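Long-range contacts in clan CA, family C40, NlpC/P60 superfamily cysteine peptidase (Trichomonas vaginalis, PDB 6BIO), which probably acts as a cysteine peptidase of the NlpC/P60 type, a family of peptidoglycan hydrolases with which this protozoan targets bacteria: residues A[52-56]-A[65-69]; A[85-91]-A[140-144]; A[112-116]-A[127-131]. The contacts are given in a common frame with arbitrary orientation. Numbering follows the deposited sequence.

How the contacts relate
From the N terminus, contact 1 (52-56 with 65-69) comes first. It closes a short beta hairpin between strands 53-60 and 63-68. The chain then runs through strand 80-88 into contact 2 (85-91 with 140-144), which closes a loop of 48 residues. Contact 3 (112-116 with 127-131), a second hairpin, lies within that loop. Contacts 2 and 3 touch, their centres 8 Å apart, because strands 80-88 and 114-122 are neighbours: Ser89 N lies 2.9 Å from Ser113 O. Contact 1 stands apart, its centre about 22 Å from both other centres. Contacts 2 and 3 shape the bacterial SH3 domain; contact 1 joins two other strands of the same antiparallel sheet.

Contact 1: A[52-56]-A[65-69]; sequences YYVHI and HVRIG
Residues 52-56 and 65-69 carry facing parts of strands 53-60 and 63-68. The strand segments run antiparallel with a strong twist: their axes approach to 4.5 Å and their directions differ by 128°. Backbones are extended, except that Gly69 ends the second segment with positive phi (59°). His55 and Arg67 form a hydrogen-bonded pair, with His55 N to Arg67 O at 2.9 Å and Arg67 N to His55 O at 2.8 Å. Ile56 and Val66 form the next, non-hydrogen-bonded pair, CA atoms 4.5 Å apart. Two CA-H...O contacts support it: Val66 CA to His55 O at 3.1 Å and Ile56 CA to His65 O at 3.6 Å.

The apolar bumps interlock. Val54 (chi1 m) fits between Val66 and Ile68: its CG2 lies 3.8 Å from Val66 CB and its CG1 3.7 Å from Ile68 CG1. Ile56 CG1 meets Val66 CG1 more loosely, at 4.4 Å. Leu80 of strand 80-88 touches Val54, Ile56 and Val66, covering this apolar side.

On the face of His55 and Arg67 the fit is flat. Arg67 (t, t, p, chi4 84°) folds its guanidinium over the His55 ring (chi1 m), centres 3.7 Å apart and planes at 12°. Arg67 NH1 also donates to Gly69 O at 2.9 Å. Beyond the pair, His55 bonds to Asp194 and Asp119, and Arg67 to Gln18. Asp194 follows helix 182-191, so the histidine reaches across to the NlpC/P60 region. The whole is a twisted antiparallel beta hairpin, greasy on one face and carrying a flat guanidinium-imidazole stack on the other.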
ATOM      1  N   TYR A  52       5.773   2.707   6.995  1.00  5.30           N
ATOM      2  CA  TYR A  52       5.224   1.939   5.893  1.00  5.02           C
ATOM      3  C   TYR A  52       5.001   0.497   6.335  1.00  5.38           C
ATOM      4  O   TYR A  52       5.733  -0.046   7.162  1.00  6.82           O
ATOM      5  CB  TYR A  52       6.182   1.967   4.690  1.00  5.94           C
ATOM      6  CG  TYR A  52       6.129   3.219   3.807  1.00  5.75           C
ATOM      7  CD1 TYR A  52       5.509   4.394   4.234  1.00  5.74           C
ATOM      8  CD2 TYR A  52       6.698   3.212   2.532  1.00  5.92           C
ATOM      9  CE1 TYR A  52       5.475   5.508   3.430  1.00  5.68           C
ATOM     10  CE2 TYR A  52       6.654   4.329   1.736  1.00  5.85           C
ATOM     11  CZ  TYR A  52       6.044   5.473   2.176  1.00  5.96           C
ATOM     12  OH  TYR A  52       6.005   6.584   1.377  1.00  6.63           O
ATOM     13  N   TYR A  53       3.992  -0.124   5.730  1.00  5.74           N
ATOM     14  CA  TYR A  53       3.683  -1.533   5.940  1.00  5.73           C
ATOM     15  C   TYR A  53       4.159  -2.356   4.740  1.00  5.54           C
ATOM     16  O   TYR A  53       4.028  -1.938   3.583  1.00  5.16           O
ATOM     17  CB  TYR A  53       2.174  -1.714   6.156  1.00  6.18           C
ATOM     18  CG  TYR A  53       1.558  -0.923   7.290  1.00  6.64           C
ATOM     19  CD1 TYR A  53       2.296  -0.438   8.332  1.00  6.97           C
ATOM     20  CD2 TYR A  53       0.210  -0.673   7.272  1.00  7.39           C
ATOM     21  CE1 TYR A  53       1.689   0.286   9.357  1.00  7.44           C
ATOM     22  CE2 TYR A  53      -0.420   0.013   8.302  1.00  7.60           C
ATOM     23  CZ  TYR A  53       0.334   0.491   9.327  1.00  7.84           C
ATOM     24  OH  TYR A  53      -0.294   1.195  10.348  1.00  8.73           O
ATOM     25  N   VAL A  54       4.677  -3.548   5.035  1.00  5.21           N
ATOM     26  CA  VAL A  54       5.175  -4.458   4.012  1.00  5.30           C
ATOM     27  C   VAL A  54       4.756  -5.876   4.370  1.00  5.32           C
ATOM     28  O   VAL A  54       4.428  -6.179   5.518  1.00  5.98           O
ATOM     29  CB  VAL A  54       6.712  -4.387   3.848  1.00  5.80           C
ATOM     30  CG1 VAL A  54       7.127  -2.990   3.507  1.00  6.59           C
ATOM     31  CG2 VAL A  54       7.413  -4.898   5.089  1.00  6.61           C
ATOM     32  N   HIS A  55       4.886  -6.768   3.378  1.00  5.29           N
ATOM     33  CA  HIS A  55       4.998  -8.173   3.645  1.00  5.32           C
ATOM     34  C   HIS A  55       6.476  -8.543   3.681  1.00  5.68           C
ATOM     35  O   HIS A  55       7.295  -7.974   2.953  1.00  6.80           O
ATOM     36  CB  HIS A  55       4.371  -9.034   2.546  1.00  6.31           C
ATOM     37  CG  HIS A  55       2.971  -8.645   2.167  1.00  6.17           C
ATOM     38  ND1 HIS A  55       1.833  -9.277   2.631  1.00  6.27           N
ATOM     39  CD2 HIS A  55       2.547  -7.687   1.322  1.00  5.62           C
ATOM     40  CE1 HIS A  55       0.770  -8.691   2.108  1.00  6.23           C
ATOM     41  NE2 HIS A  55       1.177  -7.745   1.284  1.00  6.12           N
ATOM     42  N   ILE A  56       6.820  -9.501   4.527  1.00  6.43           N
ATOM     43  CA  ILE A  56       8.191 -10.004   4.651  1.00  6.90           C
ATOM     44  C   ILE A  56       8.240 -11.386   4.044  1.00  7.15           C
ATOM     45  O   ILE A  56       7.568 -12.293   4.532  1.00  7.40           O
ATOM     46  CB  ILE A  56       8.687 -10.000   6.108  1.00  7.34           C
ATOM     47  CG1 ILE A  56       8.576  -8.597   6.716  1.00  7.09           C
ATOM     48  CG2 ILE A  56      10.068 -10.575   6.180  1.00  8.74           C
ATOM     49  CD1 ILE A  56       8.752  -8.615   8.209  1.00  7.77           C
ATOM     50  N   HIS A  65      13.774  -9.317   2.891  1.00  8.00           N
ATOM     51  CA  HIS A  65      13.159  -9.265   1.583  1.00  8.16           C
ATOM     52  C   HIS A  65      11.707  -8.876   1.806  1.00  7.71           C
ATOM     53  O   HIS A  65      10.962  -9.627   2.448  1.00  7.54           O
ATOM     54  CB  HIS A  65      13.244 -10.631   0.933  1.00  9.06           C
ATOM     55  CG  HIS A  65      12.913 -10.621  -0.514  1.00 10.22           C
ATOM     56  ND1 HIS A  65      12.814 -11.787  -1.250  1.00 11.29           N
ATOM     57  CD2 HIS A  65      12.687  -9.601  -1.382  1.00 10.84           C
ATOM     58  CE1 HIS A  65      12.534 -11.474  -2.506  1.00 12.11           C
ATOM     59  NE2 HIS A  65      12.460 -10.163  -2.616  1.00 11.87           N
ATOM     60  N   VAL A  66      11.309  -7.696   1.327  1.00  6.82           N
ATOM     61  CA  VAL A  66       9.993  -7.139   1.613  1.00  6.00           C
ATOM     62  C   VAL A  66       9.233  -6.916   0.316  1.00  6.18           C
ATOM     63  O   VAL A  66       9.810  -6.782  -0.761  1.00  6.88           O
ATOM     64  CB  VAL A  66      10.061  -5.852   2.490  1.00  6.34           C
ATOM     65  CG1 VAL A  66      10.830  -6.141   3.794  1.00  7.78           C
ATOM     66  CG2 VAL A  66      10.734  -4.703   1.736  1.00  6.78           C
ATOM     67  N   ARG A  67       7.919  -6.808   0.462  1.00  6.23           N
ATOM     68  CA  ARG A  67       7.039  -6.698  -0.680  1.00  6.01           C
ATOM     69  C   ARG A  67       5.914  -5.737  -0.373  1.00  5.51           C
ATOM     70  O   ARG A  67       5.314  -5.791   0.716  1.00  5.97           O
ATOM     71  CB  ARG A  67       6.458  -8.055  -1.036  1.00  6.66           C
ATOM     72  CG  ARG A  67       5.485  -8.055  -2.236  1.00  7.10           C
ATOM     73  CD  ARG A  67       4.975  -9.456  -2.483  1.00  7.00           C
ATOM     74  NE  ARG A  67       4.047  -9.938  -1.489  1.00  7.07           N
ATOM     75  CZ  ARG A  67       2.733  -9.680  -1.510  1.00  6.46           C
ATOM     76  NH1 ARG A  67       2.218  -8.819  -2.367  1.00  7.19           N
ATOM     77  NH2 ARG A  67       1.933 -10.300  -0.659  1.00  7.42           N
ATOM     78  N   ILE A  68       5.641  -4.862  -1.340  1.00  5.70           N
ATOM     79  CA  ILE A  68       4.469  -3.980  -1.316  1.00  5.35           C
ATOM     80  C   ILE A  68       3.760  -4.206  -2.649  1.00  5.07           C
ATOM     81  O   ILE A  68       4.299  -3.868  -3.696  1.00  5.97           O
ATOM     82  CB  ILE A  68       4.862  -2.517  -1.131  1.00  5.91           C
ATOM     83  CG1 ILE A  68       5.605  -2.316   0.188  1.00  5.91           C
ATOM     84  CG2 ILE A  68       3.628  -1.582  -1.209  1.00  5.52           C
ATOM     85  CD1 ILE A  68       6.490  -1.069   0.135  1.00  6.10           C
ATOM     86  N   GLY A  69       2.609  -4.845  -2.630  1.00  5.43           N
ATOM     87  CA  GLY A  69       1.939  -5.135  -3.896  1.00  5.84           C
ATOM     88  C   GLY A  69       2.812  -5.982  -4.800  1.00  6.74           C
ATOM     89  O   GLY A  69       3.278  -7.055  -4.425  1.00  7.11           O
TER

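Contact 2: A[85-91]-A[140-144]; sequences IPTQSVT and DALQY
Three hydrogen bonds join residues 85-91 to residues 140-144. Val90 N donates to Ala141 O at 2.8 Å, Gln143 N to Gln88 O at 2.9 Å, and Tyr144 N to the side-chain OG1 of Thr87 at 3.1 Å. They fasten the end of strand 80-88 to the loop after strand 133-138, in the bacterial SH3 region. The 85-91 segment is strand to Gln88, then loop. The other is a 3-10 turn at Asp140 and Ala141, then an extended Leu142. Ser89 and Leu142 make a single backbone bridge, CA atoms 4.2 Å apart, and Ser89 CA lies 3.2 Å from Ala141 O. Water 1 makes a weak hydrogen bond with Thr91 OG1 at 3.4 Å and donates one to Asp140 O at 2.8 Å.

Packing surrounds this core. Thr87 (chi1 t) sets CG2 4.0 Å from Leu142 CD1. Leu142 (m, t) also lies against Tyr126 and Ile128 of strand 125-130. Val90 (chi1 m) puts CG1 3.6 Å from Gln143 OE1. At the far end Tyr144 (chi1 t, chi2 -88°) turns a ring face to Ile85 (m, t). This is a CH-pi contact: Ile85 CG2 sits 3.9 Å from the centroid of the Tyr144 ring, 23° off its normal.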
ATOM      1  N   ILE A  85      -1.309  -9.516  14.449  1.00  9.90           N
ATOM      2  CA  ILE A  85      -2.521  -8.745  14.735  1.00  9.88           C
ATOM      3  C   ILE A  85      -3.621  -9.627  15.344  1.00  9.94           C
ATOM      4  O   ILE A  85      -4.223 -10.443  14.651  1.00 10.00           O
ATOM      5  CB  ILE A  85      -3.030  -8.014  13.477  1.00 10.25           C
ATOM      6  CG1 ILE A  85      -1.928  -7.152  12.872  1.00 10.37           C
ATOM      7  CG2 ILE A  85      -4.242  -7.172  13.822  1.00 11.25           C
ATOM      8  CD1 ILE A  85      -2.258  -6.612  11.488  1.00 10.28           C
ATOM      9  N   PRO A  86      -3.943  -9.464  16.625  1.00 11.01           N
ATOM     10  CA  PRO A  86      -5.053 -10.230  17.213  1.00 11.89           C
ATOM     11  C   PRO A  86      -6.387  -9.790  16.666  1.00 12.43           C
ATOM     12  O   PRO A  86      -6.628  -8.596  16.483  1.00 14.30           O
ATOM     13  CB  PRO A  86      -4.967  -9.883  18.700  1.00 13.35           C
ATOM     14  CG  PRO A  86      -3.579  -9.406  18.897  1.00 14.00           C
ATOM     15  CD  PRO A  86      -3.195  -8.705  17.636  1.00 12.74           C
ATOM     16  N   THR A  87      -7.276 -10.754  16.434  1.00 12.48           N
ATOM     17  CA  THR A  87      -8.643 -10.463  16.033  1.00 13.12           C
ATOM     18  C   THR A  87      -9.503 -11.671  16.436  1.00 13.18           C
ATOM     19  O   THR A  87      -9.038 -12.571  17.150  1.00 13.58           O
ATOM     20  CB  THR A  87      -8.700 -10.078  14.544  1.00 13.27           C
ATOM     21  OG1 THR A  87     -10.033  -9.641  14.225  1.00 13.94           O
ATOM     22  CG2 THR A  87      -8.297 -11.208  13.650  1.00 13.23           C
ATOM     23  N   GLN A  88     -10.739 -11.698  15.951  1.00 14.51           N
ATOM     24  CA  GLN A  88     -11.648 -12.817  16.156  1.00 16.06           C
ATOM     25  C   GLN A  88     -12.395 -13.137  14.874  1.00 14.97           C
ATOM     26  O   GLN A  88     -12.605 -12.262  14.025  1.00 15.18           O
ATOM     27  CB  GLN A  88     -12.612 -12.574  17.303  1.00 20.60           C
ATOM     28  CG  GLN A  88     -13.629 -11.533  17.002  1.00 24.43           C
ATOM     29  CD  GLN A  88     -14.635 -11.481  18.142  1.00 28.17           C
ATOM     30  OE1 GLN A  88     -15.832 -11.784  17.976  1.00 29.82           O
ATOM     31  NE2 GLN A  88     -14.137 -11.157  19.340  1.00 29.69           N
ATOM     32  N   SER A  89     -12.787 -14.397  14.715  1.00 14.04           N
ATOM     33  CA  SER A  89     -13.616 -14.744  13.581  1.00 15.04           C
ATOM     34  C   SER A  89     -15.060 -14.397  13.911  1.00 16.18           C
ATOM     35  O   SER A  89     -15.483 -14.386  15.076  1.00 16.88           O
ATOM     36  CB  SER A  89     -13.499 -16.228  13.233  1.00 14.90           C
ATOM     37  OG  SER A  89     -14.065 -17.051  14.243  1.00 14.92           O
ATOM     38  N   VAL A  90     -15.824 -14.121  12.873  1.00 17.31           N
ATOM     39  CA  VAL A  90     -17.241 -13.782  13.026  1.00 18.49           C
ATOM     40  C   VAL A  90     -18.157 -14.867  12.484  1.00 19.25           C
ATOM     41  O   VAL A  90     -19.376 -14.799  12.718  1.00 19.95           O
ATOM     42  CB  VAL A  90     -17.576 -12.420  12.378  1.00 19.40           C
ATOM     43  CG1 VAL A  90     -16.674 -11.331  12.966  1.00 19.58           C
ATOM     44  CG2 VAL A  90     -17.431 -12.500  10.863  1.00 19.55           C
ATOM     45  N   THR A  91     -17.632 -15.801  11.697  1.00 20.09           N
ATOM     46  CA  THR A  91     -18.397 -16.879  11.086  1.00 21.26           C
ATOM     47  C   THR A  91     -17.508 -18.109  11.077  1.00 21.32           C
ATOM     48  O   THR A  91     -16.298 -17.990  10.983  1.00 21.27           O
ATOM     49  CB  THR A  91     -18.761 -16.530   9.626  1.00 24.09           C
ATOM     50  OG1 THR A  91     -19.345 -15.227   9.564  1.00 25.90           O
ATOM     51  CG2 THR A  91     -19.783 -17.512   9.053  1.00 24.67           C
ATOM     52  N   ASP A 140     -13.333 -12.494   4.768  1.00 14.68           N
ATOM     53  CA  ASP A 140     -14.542 -11.998   5.411  1.00 17.13           C
ATOM     54  C   ASP A 140     -14.953 -12.792   6.646  1.00 15.31           C
ATOM     55  O   ASP A 140     -15.900 -12.387   7.340  1.00 16.37           O
ATOM     56  CB  ASP A 140     -15.657 -11.924   4.381  1.00 22.56           C
ATOM     57  CG  ASP A 140     -15.414 -10.809   3.371  1.00 27.76           C
ATOM     58  OD1 ASP A 140     -14.877  -9.737   3.781  1.00 30.10           O
ATOM     59  OD2 ASP A 140     -15.693 -11.002   2.166  1.00 30.20           O
ATOM     60  N   ALA A 141     -14.268 -13.894   6.968  1.00 13.25           N
ATOM     61  CA  ALA A 141     -14.575 -14.596   8.197  1.00 13.54           C
ATOM     62  C   ALA A 141     -14.001 -13.913   9.420  1.00 11.87           C
ATOM     63  O   ALA A 141     -14.350 -14.324  10.532  1.00 13.02           O
ATOM     64  CB  ALA A 141     -14.088 -16.038   8.133  1.00 14.60           C
ATOM     65  N   LEU A 142     -13.121 -12.907   9.253  1.00 12.49           N
ATOM     66  CA  LEU A 142     -12.501 -12.227  10.380  1.00 11.34           C
ATOM     67  C   LEU A 142     -13.076 -10.844  10.573  1.00 12.59           C
ATOM     68  O   LEU A 142     -13.454 -10.178   9.605  1.00 13.36           O
ATOM     69  CB  LEU A 142     -10.985 -12.089  10.188  1.00 11.71           C
ATOM     70  CG  LEU A 142     -10.230 -13.417  10.069  1.00 11.69           C
ATOM     71  CD1 LEU A 142      -8.731 -13.168  10.156  1.00 11.37           C
ATOM     72  CD2 LEU A 142     -10.656 -14.453  11.144  1.00 12.84           C
ATOM     73  N   GLN A 143     -13.059 -10.384  11.829  1.00 13.45           N
ATOM     74  CA  GLN A 143     -13.568  -9.052  12.169  1.00 14.89           C
ATOM     75  C   GLN A 143     -12.649  -7.962  11.623  1.00 13.81           C
ATOM     76  O   GLN A 143     -13.135  -6.980  11.034  1.00 14.62           O
ATOM     77  CB  GLN A 143     -13.710  -8.926  13.696  1.00 18.28           C
ATOM     78  CG  GLN A 143     -14.062  -7.544  14.214  1.00 23.28           C
ATOM     79  CD  GLN A 143     -15.389  -7.059  13.734  1.00 27.07           C
ATOM     80  OE1 GLN A 143     -16.358  -7.831  13.615  1.00 28.71           O
ATOM     81  NE2 GLN A 143     -15.458  -5.766  13.440  1.00 28.21           N
ATOM     82  N   TYR A 144     -11.324  -8.142  11.777  1.00 12.21           N
ATOM     83  CA  TYR A 144     -10.336  -7.142  11.372  1.00 11.41           C
ATOM     84  C   TYR A 144     -10.354  -6.975   9.871  1.00 11.32           C
ATOM     85  O   TYR A 144     -10.405  -7.944   9.122  1.00 12.84           O
ATOM     86  CB  TYR A 144      -8.949  -7.605  11.819  1.00 10.76           C
ATOM     87  CG  TYR A 144      -7.807  -6.632  11.508  1.00 10.50           C
ATOM     88  CD1 TYR A 144      -7.134  -6.670  10.281  1.00 10.27           C
ATOM     89  CD2 TYR A 144      -7.399  -5.685  12.443  1.00 10.37           C
ATOM     90  CE1 TYR A 144      -6.092  -5.784  10.000  1.00 10.23           C
ATOM     91  CE2 TYR A 144      -6.414  -4.787  12.172  1.00 10.12           C
ATOM     92  CZ  TYR A 144      -5.750  -4.839  10.950  1.00 10.03           C
ATOM     93  OH  TYR A 144      -4.731  -3.992  10.616  1.00 11.05           O
TER
HETATM   94  O   HOH W   1     -18.640 -12.663   7.437  1.00 33.68           O

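Contact 3: A[112-116]-A[127-131]; sequences NSQVT and RINYR
Side chains give this hairpin of the bacterial SH3 domain two different faces. Val115 (chi1 m) is central to the apolar one. Its CG1 lies 3.9 Å from Ile128 CD1 (Ile128 p, t) and 3.9 Å from Tyr130 CD1. Tyr130 (chi1 t, chi2 57°) swings its ring back along residues 112-116. Gln114 O approaches the ring edge, 3.4 Å from Tyr130 CD1, and Ser113 CB lies 3.7 Å from Tyr130 CE1. Water 2 joins Ser113 OG, at 2.9 Å, to Tyr130 OH, at 2.6 Å; Ser113 OG also bonds to Pro110.

Thr116 (chi1 m) and Asn129 (chi1 t) share the other face, with Thr116 CB 4.5 Å from Asn129 CB. Water 4 links Thr116 OG1 and Asn129 O, both at 2.8 Å. The same two residues form an antiparallel hydrogen-bonded pair, with Thr116 N to Asn129 O at 3.0 Å and Asn129 N to Thr116 O at 2.9 Å. The strand segments are extended, with axes 4.8 Å apart at closest and directions 132° apart. Water 3 joins Gln114 O, at 3.2 Å, to Arg131 N, at 3.0 Å.

Strand 80-88 flanks residues 112-116, and strand 133-138 flanks residues 127-131. Leu142 packs on Val115 and Ile128, while strand 105-109 meets Tyr130.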
ATOM      1  N   ASN A 112     -16.493 -16.813  16.344  1.00 16.58           N
ATOM      2  CA  ASN A 112     -16.131 -16.126  17.585  1.00 17.48           C
ATOM      3  C   ASN A 112     -14.836 -16.615  18.208  1.00 17.17           C
ATOM      4  O   ASN A 112     -14.674 -16.552  19.432  1.00 18.96           O
ATOM      5  CB  ASN A 112     -17.223 -16.307  18.640  1.00 20.86           C
ATOM      6  CG  ASN A 112     -17.885 -15.053  19.020  1.00 23.95           C
ATOM      7  OD1 ASN A 112     -17.335 -13.947  18.948  1.00 24.85           O
ATOM      8  ND2 ASN A 112     -19.120 -15.200  19.409  1.00 25.47           N
ATOM      9  N   SER A 113     -13.950 -17.197  17.415  1.00 15.03           N
ATOM     10  CA  SER A 113     -12.669 -17.690  17.893  1.00 14.01           C
ATOM     11  C   SER A 113     -11.652 -16.559  17.911  1.00 13.69           C
ATOM     12  O   SER A 113     -11.557 -15.764  16.971  1.00 14.34           O
ATOM     13  CB  SER A 113     -12.153 -18.783  16.962  1.00 14.03           C
ATOM     14  OG  SER A 113     -12.946 -19.970  17.069  1.00 14.75           O
ATOM     15  N   GLN A 114     -10.831 -16.520  18.941  1.00 13.13           N
ATOM     16  CA  GLN A 114      -9.683 -15.625  18.950  1.00 13.98           C
ATOM     17  C   GLN A 114      -8.585 -16.204  18.067  1.00 12.45           C
ATOM     18  O   GLN A 114      -8.182 -17.353  18.240  1.00 12.32           O
ATOM     19  CB  GLN A 114      -9.144 -15.489  20.369  1.00 17.18           C
ATOM     20  CG  GLN A 114     -10.124 -14.989  21.434  1.00 21.57           C
ATOM     21  CD  GLN A 114     -10.577 -13.600  21.189  1.00 25.65           C
ATOM     22  OE1 GLN A 114      -9.774 -12.728  20.818  1.00 27.33           O
ATOM     23  NE2 GLN A 114     -11.874 -13.365  21.362  1.00 26.95           N
ATOM     24  N   VAL A 115      -8.059 -15.401  17.152  1.00 11.57           N
ATOM     25  CA  VAL A 115      -7.011 -15.804  16.218  1.00 10.33           C
ATOM     26  C   VAL A 115      -5.987 -14.679  16.101  1.00  9.68           C
ATOM     27  O   VAL A 115      -6.222 -13.531  16.514  1.00 11.15           O
ATOM     28  CB  VAL A 115      -7.587 -16.161  14.822  1.00 10.83           C
ATOM     29  CG1 VAL A 115      -8.738 -17.203  14.927  1.00 11.09           C
ATOM     30  CG2 VAL A 115      -8.060 -14.894  14.069  1.00 11.47           C
ATOM     31  N   THR A 116      -4.840 -15.002  15.521  1.00  9.29           N
ATOM     32  CA  THR A 116      -3.815 -13.992  15.293  1.00  9.65           C
ATOM     33  C   THR A 116      -3.496 -13.929  13.807  1.00  8.13           C
ATOM     34  O   THR A 116      -3.119 -14.944  13.212  1.00  8.55           O
ATOM     35  CB  THR A 116      -2.551 -14.339  16.084  1.00 11.97           C
ATOM     36  OG1 THR A 116      -2.857 -14.437  17.480  1.00 14.44           O
ATOM     37  CG2 THR A 116      -1.464 -13.293  15.865  1.00 13.22           C
ATOM     38  N   ARG A 127      -3.548 -15.033   6.499  1.00  5.61           N
ATOM     39  CA  ARG A 127      -2.862 -16.156   7.105  1.00  6.41           C
ATOM     40  C   ARG A 127      -2.922 -15.943   8.600  1.00  6.64           C
ATOM     41  O   ARG A 127      -2.632 -14.848   9.074  1.00  7.06           O
ATOM     42  CB  ARG A 127      -1.418 -16.288   6.635  1.00  5.96           C
ATOM     43  CG  ARG A 127      -0.821 -17.651   7.008  1.00  6.95           C
ATOM     44  CD  ARG A 127       0.552 -17.927   6.368  1.00  6.73           C
ATOM     45  NE  ARG A 127       1.578 -17.030   6.842  1.00  6.80           N
ATOM     46  CZ  ARG A 127       2.366 -17.271   7.888  1.00  7.40           C
ATOM     47  NH1 ARG A 127       3.266 -16.369   8.249  1.00  8.34           N
ATOM     48  NH2 ARG A 127       2.235 -18.393   8.590  1.00  9.26           N
ATOM     49  N   ILE A 128      -3.330 -16.993   9.338  1.00  6.31           N
ATOM     50  CA  ILE A 128      -3.581 -16.866  10.770  1.00  6.89           C
ATOM     51  C   ILE A 128      -2.988 -18.031  11.538  1.00  7.24           C
ATOM     52  O   ILE A 128      -2.659 -19.084  10.987  1.00  7.15           O
ATOM     53  CB  ILE A 128      -5.080 -16.728  11.149  1.00  7.56           C
ATOM     54  CG1 ILE A 128      -5.863 -18.005  10.794  1.00  8.50           C
ATOM     55  CG2 ILE A 128      -5.714 -15.520  10.515  1.00  7.92           C
ATOM     56  CD1 ILE A 128      -7.177 -18.154  11.506  1.00  9.10           C
ATOM     57  N   ASN A 129      -2.890 -17.805  12.843  1.00  8.04           N
ATOM     58  CA  ASN A 129      -2.651 -18.840  13.849  1.00  8.71           C
ATOM     59  C   ASN A 129      -3.884 -18.911  14.741  1.00  9.48           C
ATOM     60  O   ASN A 129      -4.253 -17.910  15.372  1.00 10.14           O
ATOM     61  CB  ASN A 129      -1.428 -18.464  14.688  1.00 10.34           C
ATOM     62  CG  ASN A 129      -1.117 -19.472  15.767  1.00 13.03           C
ATOM     63  OD1 ASN A 129      -2.001 -19.971  16.471  1.00 13.65           O
ATOM     64  ND2 ASN A 129       0.146 -19.747  15.939  1.00 14.96           N
ATOM     65  N   TYR A 130      -4.537 -20.083  14.792  1.00 10.04           N
ATOM     66  CA  TYR A 130      -5.585 -20.388  15.765  1.00 10.80           C
ATOM     67  C   TYR A 130      -5.114 -21.587  16.581  1.00 12.03           C
ATOM     68  O   TYR A 130      -4.981 -22.674  16.038  1.00 11.78           O
ATOM     69  CB  TYR A 130      -6.880 -20.733  15.031  1.00 10.83           C
ATOM     70  CG  TYR A 130      -7.978 -21.271  15.946  1.00 11.22           C
ATOM     71  CD1 TYR A 130      -8.408 -20.529  17.026  1.00 11.88           C
ATOM     72  CD2 TYR A 130      -8.548 -22.529  15.757  1.00 12.71           C
ATOM     73  CE1 TYR A 130      -9.380 -20.999  17.891  1.00 12.66           C
ATOM     74  CE2 TYR A 130      -9.563 -22.977  16.600  1.00 13.46           C
ATOM     75  CZ  TYR A 130      -9.968 -22.218  17.653  1.00 13.77           C
ATOM     76  OH  TYR A 130     -10.962 -22.738  18.479  1.00 15.22           O
ATOM     77  N   ARG A 131      -4.859 -21.389  17.871  1.00 14.64           N
ATOM     78  CA  ARG A 131      -4.509 -22.502  18.772  1.00 16.28           C
ATOM     79  C   ARG A 131      -3.280 -23.271  18.276  1.00 14.95           C
ATOM     80  O   ARG A 131      -3.175 -24.479  18.486  1.00 15.80           O
ATOM     81  CB  ARG A 131      -5.670 -23.510  18.955  1.00 19.06           C
ATOM     82  CG  ARG A 131      -6.928 -23.049  19.660  1.00 20.51           C
ATOM     83  CD  ARG A 131      -8.000 -24.196  19.695  1.00 20.68           C
ATOM     84  NE  ARG A 131      -7.559 -25.396  20.423  1.00 21.19           N
ATOM     85  CZ  ARG A 131      -7.369 -25.428  21.734  1.00 22.89           C
ATOM     86  NH1 ARG A 131      -7.558 -24.319  22.456  1.00 24.04           N
ATOM     87  NH2 ARG A 131      -6.973 -26.551  22.324  1.00 22.83           N
TER
HETATM   88  O   HOH W   2     -12.466 -20.960  19.721  1.00 24.93           O
HETATM   89  O   HOH W   3      -5.404 -18.743  19.064  1.00 26.99           O
HETATM   90  O   HOH W   4      -3.305 -17.217  17.905  1.00 25.67           O